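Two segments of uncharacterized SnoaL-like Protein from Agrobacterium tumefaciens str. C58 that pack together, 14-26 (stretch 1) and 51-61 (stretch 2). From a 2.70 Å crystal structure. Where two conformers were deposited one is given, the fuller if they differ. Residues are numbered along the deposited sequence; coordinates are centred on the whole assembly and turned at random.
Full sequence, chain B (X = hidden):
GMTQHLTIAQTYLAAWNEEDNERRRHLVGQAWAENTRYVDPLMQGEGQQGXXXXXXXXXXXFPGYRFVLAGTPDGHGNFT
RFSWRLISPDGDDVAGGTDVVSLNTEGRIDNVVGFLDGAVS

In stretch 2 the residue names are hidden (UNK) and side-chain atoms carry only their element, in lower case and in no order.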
# COMPACT_ATOMS: atom_id res chain seq x y z
N ALA B 14 1.05 -15.61 -10.04
CA ALA B 14 1.51 -16.82 -10.76
C ALA B 14 2.70 -17.46 -10.03
O ALA B 14 2.79 -18.70 -9.93
CB ALA B 14 1.89 -16.48 -12.16
N ALA B 15 3.59 -16.61 -9.52
CA ALA B 15 4.74 -17.07 -8.79
C ALA B 15 4.27 -17.71 -7.50
O ALA B 15 4.77 -18.75 -7.15
CB ALA B 15 5.72 -15.93 -8.51
N TRP B 16 3.31 -17.11 -6.79
CA TRP B 16 2.84 -17.71 -5.52
C TRP B 16 2.06 -19.00 -5.72
O TRP B 16 1.99 -19.82 -4.84
CB TRP B 16 1.99 -16.73 -4.71
CG TRP B 16 2.79 -15.73 -3.96
CD1 TRP B 16 3.21 -14.53 -4.42
CD2 TRP B 16 3.28 -15.86 -2.62
NE1 TRP B 16 3.93 -13.88 -3.44
CE2 TRP B 16 3.99 -14.67 -2.33
CE3 TRP B 16 3.15 -16.83 -1.62
CZ2 TRP B 16 4.58 -14.44 -1.10
CZ3 TRP B 16 3.74 -16.60 -0.40
CH2 TRP B 16 4.46 -15.42 -0.14
N ASN B 17 1.44 -19.16 -6.88
CA ASN B 17 0.62 -20.35 -7.14
C ASN B 17 1.34 -21.46 -7.86
O ASN B 17 0.75 -22.49 -8.14
CB ASN B 17 -0.60 -19.95 -7.96
CG ASN B 17 -1.61 -19.22 -7.15
OD1 ASN B 17 -1.97 -19.66 -6.05
ND2 ASN B 17 -2.12 -18.11 -7.69
N GLU B 18 2.59 -21.21 -8.22
CA GLU B 18 3.39 -22.20 -8.91
C GLU B 18 3.75 -23.32 -7.94
O GLU B 18 4.37 -23.13 -6.87
CB GLU B 18 4.61 -21.56 -9.55
CG GLU B 18 5.58 -22.57 -10.13
CD GLU B 18 4.95 -23.53 -11.12
OE1 GLU B 18 4.14 -23.11 -11.93
OE2 GLU B 18 5.26 -24.73 -11.09
N GLU B 19 3.34 -24.50 -8.37
CA GLU B 19 3.49 -25.76 -7.66
C GLU B 19 4.96 -26.25 -7.58
O GLU B 19 5.41 -26.70 -6.55
CB GLU B 19 2.57 -26.75 -8.37
CG GLU B 19 2.55 -28.12 -7.89
CD GLU B 19 3.61 -29.00 -8.54
OE1 GLU B 19 3.87 -28.92 -9.75
OE2 GLU B 19 4.16 -29.83 -7.79
N ASP B 20 5.70 -26.13 -8.67
CA ASP B 20 7.09 -26.61 -8.74
C ASP B 20 8.06 -25.56 -8.25
O ASP B 20 8.00 -24.41 -8.70
CB ASP B 20 7.42 -26.95 -10.16
CG ASP B 20 8.68 -27.72 -10.27
OD1 ASP B 20 8.72 -28.87 -9.82
OD2 ASP B 20 9.62 -27.20 -10.86
N ASN B 21 8.95 -25.92 -7.35
CA ASN B 21 9.92 -24.98 -6.78
C ASN B 21 10.88 -24.44 -7.87
O ASN B 21 11.21 -23.26 -7.90
CB ASN B 21 10.67 -25.60 -5.58
CG ASN B 21 9.76 -25.82 -4.31
OD1 ASN B 21 8.94 -24.96 -3.94
ND2 ASN B 21 9.95 -26.96 -3.64
N GLU B 22 11.33 -25.31 -8.77
CA GLU B 22 12.22 -24.87 -9.84
C GLU B 22 11.59 -23.88 -10.78
O GLU B 22 12.18 -22.88 -11.09
CB GLU B 22 12.62 -26.04 -10.67
CG GLU B 22 13.74 -26.78 -10.11
CD GLU B 22 14.92 -26.67 -11.03
OE1 GLU B 22 14.68 -26.52 -12.27
OE2 GLU B 22 16.07 -26.76 -10.51
N ARG B 23 10.39 -24.18 -11.26
CA ARG B 23 9.73 -23.25 -12.14
C ARG B 23 9.56 -21.90 -11.48
O ARG B 23 9.71 -20.86 -12.13
CB ARG B 23 8.40 -23.79 -12.59
CG ARG B 23 8.56 -24.96 -13.51
CD ARG B 23 7.23 -25.41 -14.06
NE ARG B 23 7.41 -26.53 -15.00
CZ ARG B 23 6.46 -27.05 -15.77
NH1 ARG B 23 5.24 -26.51 -15.82
NH2 ARG B 23 6.75 -28.05 -16.58
N ARG B 24 9.31 -21.92 -10.17
CA ARG B 24 9.14 -20.69 -9.42
C ARG B 24 10.42 -19.87 -9.36
O ARG B 24 10.36 -18.65 -9.43
CB ARG B 24 8.69 -21.03 -8.06
CG ARG B 24 7.93 -19.92 -7.35
CD ARG B 24 7.48 -20.40 -5.96
NE ARG B 24 7.31 -21.85 -6.05
CZ ARG B 24 6.88 -22.64 -5.11
NH1 ARG B 24 6.52 -22.11 -4.02
NH2 ARG B 24 6.76 -23.93 -5.29
N ARG B 25 11.59 -20.50 -9.23
CA ARG B 25 12.83 -19.71 -9.23
C ARG B 25 12.94 -18.96 -10.54
O ARG B 25 13.24 -17.77 -10.57
CB ARG B 25 14.07 -20.56 -9.05
CG ARG B 25 14.13 -21.18 -7.72
CD ARG B 25 15.44 -21.91 -7.53
NE ARG B 25 15.23 -22.84 -6.43
CZ ARG B 25 15.09 -24.16 -6.53
NH1 ARG B 25 15.25 -24.83 -7.70
NH2 ARG B 25 14.85 -24.84 -5.41
N HIS B 26 12.66 -19.67 -11.61
CA HIS B 26 12.65 -19.12 -12.97
C HIS B 26 11.69 -17.94 -13.06
O HIS B 26 11.99 -16.92 -13.62
CB HIS B 26 12.28 -20.22 -14.01
CG HIS B 26 11.76 -19.70 -15.32
ND1 HIS B 26 12.58 -19.17 -16.29
CD2 HIS B 26 10.50 -19.64 -15.82
CE1 HIS B 26 11.85 -18.78 -17.32
NE2 HIS B 26 10.59 -19.06 -17.06
N UNK B 51 13.32 -14.45 -1.86
CA UNK B 51 11.89 -14.40 -2.09
C UNK B 51 11.40 -15.75 -2.60
O UNK B 51 10.36 -16.25 -2.14
c UNK B 51 11.52 -13.25 -3.01
c UNK B 51 11.31 -10.71 -2.90
c UNK B 51 11.58 -11.97 -2.16
c UNK B 51 10.15 -13.45 -3.55
N UNK B 52 12.15 -16.37 -3.50
CA UNK B 52 11.82 -17.74 -3.96
C UNK B 52 11.76 -18.70 -2.74
O UNK B 52 10.80 -19.47 -2.60
c UNK B 52 12.83 -18.23 -5.02
N UNK B 53 12.76 -18.60 -1.86
CA UNK B 53 12.82 -19.45 -0.65
C UNK B 53 11.61 -19.15 0.26
O UNK B 53 10.88 -20.06 0.66
c UNK B 53 14.14 -19.27 0.08
N UNK B 54 11.38 -17.87 0.52
CA UNK B 54 10.24 -17.43 1.34
C UNK B 54 8.91 -18.02 0.84
O UNK B 54 8.17 -18.59 1.62
c UNK B 54 9.25 -15.30 2.34
c UNK B 54 10.17 -15.91 1.33
se UNK B 54 9.03 -13.44 1.90
c UNK B 54 8.01 -13.66 0.35
N UNK B 55 8.63 -17.88 -0.45
CA UNK B 55 7.39 -18.39 -1.02
C UNK B 55 7.29 -19.90 -0.83
O UNK B 55 6.25 -20.42 -0.48
c UNK B 55 7.34 -16.04 -4.13
c UNK B 55 7.25 -18.05 -2.52
c UNK B 55 7.15 -16.53 -2.71
c UNK B 55 5.99 -18.75 -3.11
N UNK B 56 8.38 -20.60 -1.05
CA UNK B 56 8.38 -22.03 -0.85
C UNK B 56 8.10 -22.41 0.60
O UNK B 56 7.36 -23.36 0.83
o UNK B 56 11.46 -24.30 -2.63
o UNK B 56 11.52 -25.69 -0.99
c UNK B 56 9.75 -24.12 -1.01
c UNK B 56 9.71 -22.61 -1.24
c UNK B 56 11.00 -24.75 -1.58
N UNK B 57 8.71 -21.71 1.56
CA UNK B 57 8.48 -21.98 2.98
C UNK B 57 7.00 -21.74 3.32
O UNK B 57 6.38 -22.54 4.02
c UNK B 57 9.39 -21.14 3.86
N UNK B 58 6.44 -20.65 2.80
CA UNK B 58 5.03 -20.28 3.01
C UNK B 58 4.09 -21.39 2.54
O UNK B 58 3.19 -21.83 3.26
c UNK B 58 4.73 -18.98 2.26
N UNK B 59 4.34 -21.87 1.34
CA UNK B 59 3.53 -22.92 0.76
C UNK B 59 3.66 -24.23 1.46
O UNK B 59 2.68 -24.95 1.54
n UNK B 59 1.48 -22.67 -4.50
c UNK B 59 3.78 -21.95 -2.93
n UNK B 59 3.50 -23.25 -3.53
c UNK B 59 2.41 -23.57 -4.22
n UNK B 59 2.27 -24.80 -4.67
c UNK B 59 3.84 -23.08 -0.72
c UNK B 59 3.29 -21.89 -1.54
N UNK B 60 4.84 -24.55 1.98
CA UNK B 60 4.99 -25.78 2.75
C UNK B 60 4.14 -25.74 4.01
O UNK B 60 3.66 -26.77 4.45
n UNK B 60 9.20 -27.10 0.64
c UNK B 60 6.46 -26.10 3.03
c UNK B 60 7.15 -26.46 1.71
c UNK B 60 8.59 -26.94 1.80
o UNK B 60 9.14 -27.19 2.87
N UNK B 61 3.90 -24.55 4.57
CA UNK B 61 3.03 -24.43 5.73
C UNK B 61 1.53 -24.40 5.36
O UNK B 61 0.69 -24.67 6.21
c UNK B 61 4.76 -23.18 7.06
c UNK B 61 3.35 -23.18 6.51
n UNK B 61 6.64 -20.54 9.12
c UNK B 61 6.45 -21.76 8.31
c UNK B 61 5.03 -21.86 7.81

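Position 51, already within a helix that begins earlier in the chain, has four side-chain carbons, forked at the first and with one arm two carbons long; it makes no contact with stretch 1. The fork at CB identifies isoleucine, I51. Position 52 carries a single carbon directed toward stretch 1, its CB 4.2 Å from R25 CG, where the two backbones come close (CA to CA 5.7 Å): alanine, A52. Position 53, also one carbon, points away and touches nothing on stretch 1; it is A53.

At position 54 an unbranched chain runs through two carbons, a selenium and a last carbon, and that terminal carbon approaches the tryptophan ring. Selenium marks selenomethionine, M54, whose CE lies 3.8 Å from W16 CZ2. Position 55 again has four carbons forked at the first, one arm being two carbons long, and faces the same ring: isoleucine, I55. Its CG1 sits 3.7 Å from the centroid of the six-membered ring of W16, only 12° off the normal, a CH-pi contact over the face, while its CG2 lies 3.5 Å from R24 NH1, at the edge of that guanidinium.

Position 56 has three carbons, the third bearing two oxygens, and reaches the N21 side chain. This is glutamate, E56; its OE1 lies 2.8 Å from N21 CG, and the same oxygen is 4.4 Å from R25 NH2, opposite charges near each other without a salt bridge. Position 57, one carbon pointing away, is A57. Position 58, one carbon pointing toward stretch 1, is A58, with CB 3.7 Å from W16 CZ3 at the ring edge.

Position 59 shows three carbons, a nitrogen, and a carbon carrying two more nitrogens, a guanidinium lying against the turn of stretch 1. It is arginine, R59. NH1 donates to W16 O at 2.9 Å, and E18 O lies over the guanidinium face, 3.3 Å from CZ. Position 60 has three carbons, the third with one oxygen and one nitrogen, and barely reaches N21: glutamine, Q60. Position 61, four carbons in a row ending in nitrogen, is K61, out of reach.

The contact thus combines an apolar patch with a polar clasp. W16 receives I55 on its face and A58 at its edge, with M54 also near, while R59 reaches the backbone where the first helix gives way to the turn. Its hydrogen bond to W16 O is the only one across the stretches. R24 NH1 lies 3.3 Å from R59 NE, so two like charges are held close together beside this turn.

Stretch 2 51-61: IAAMIEAARQK
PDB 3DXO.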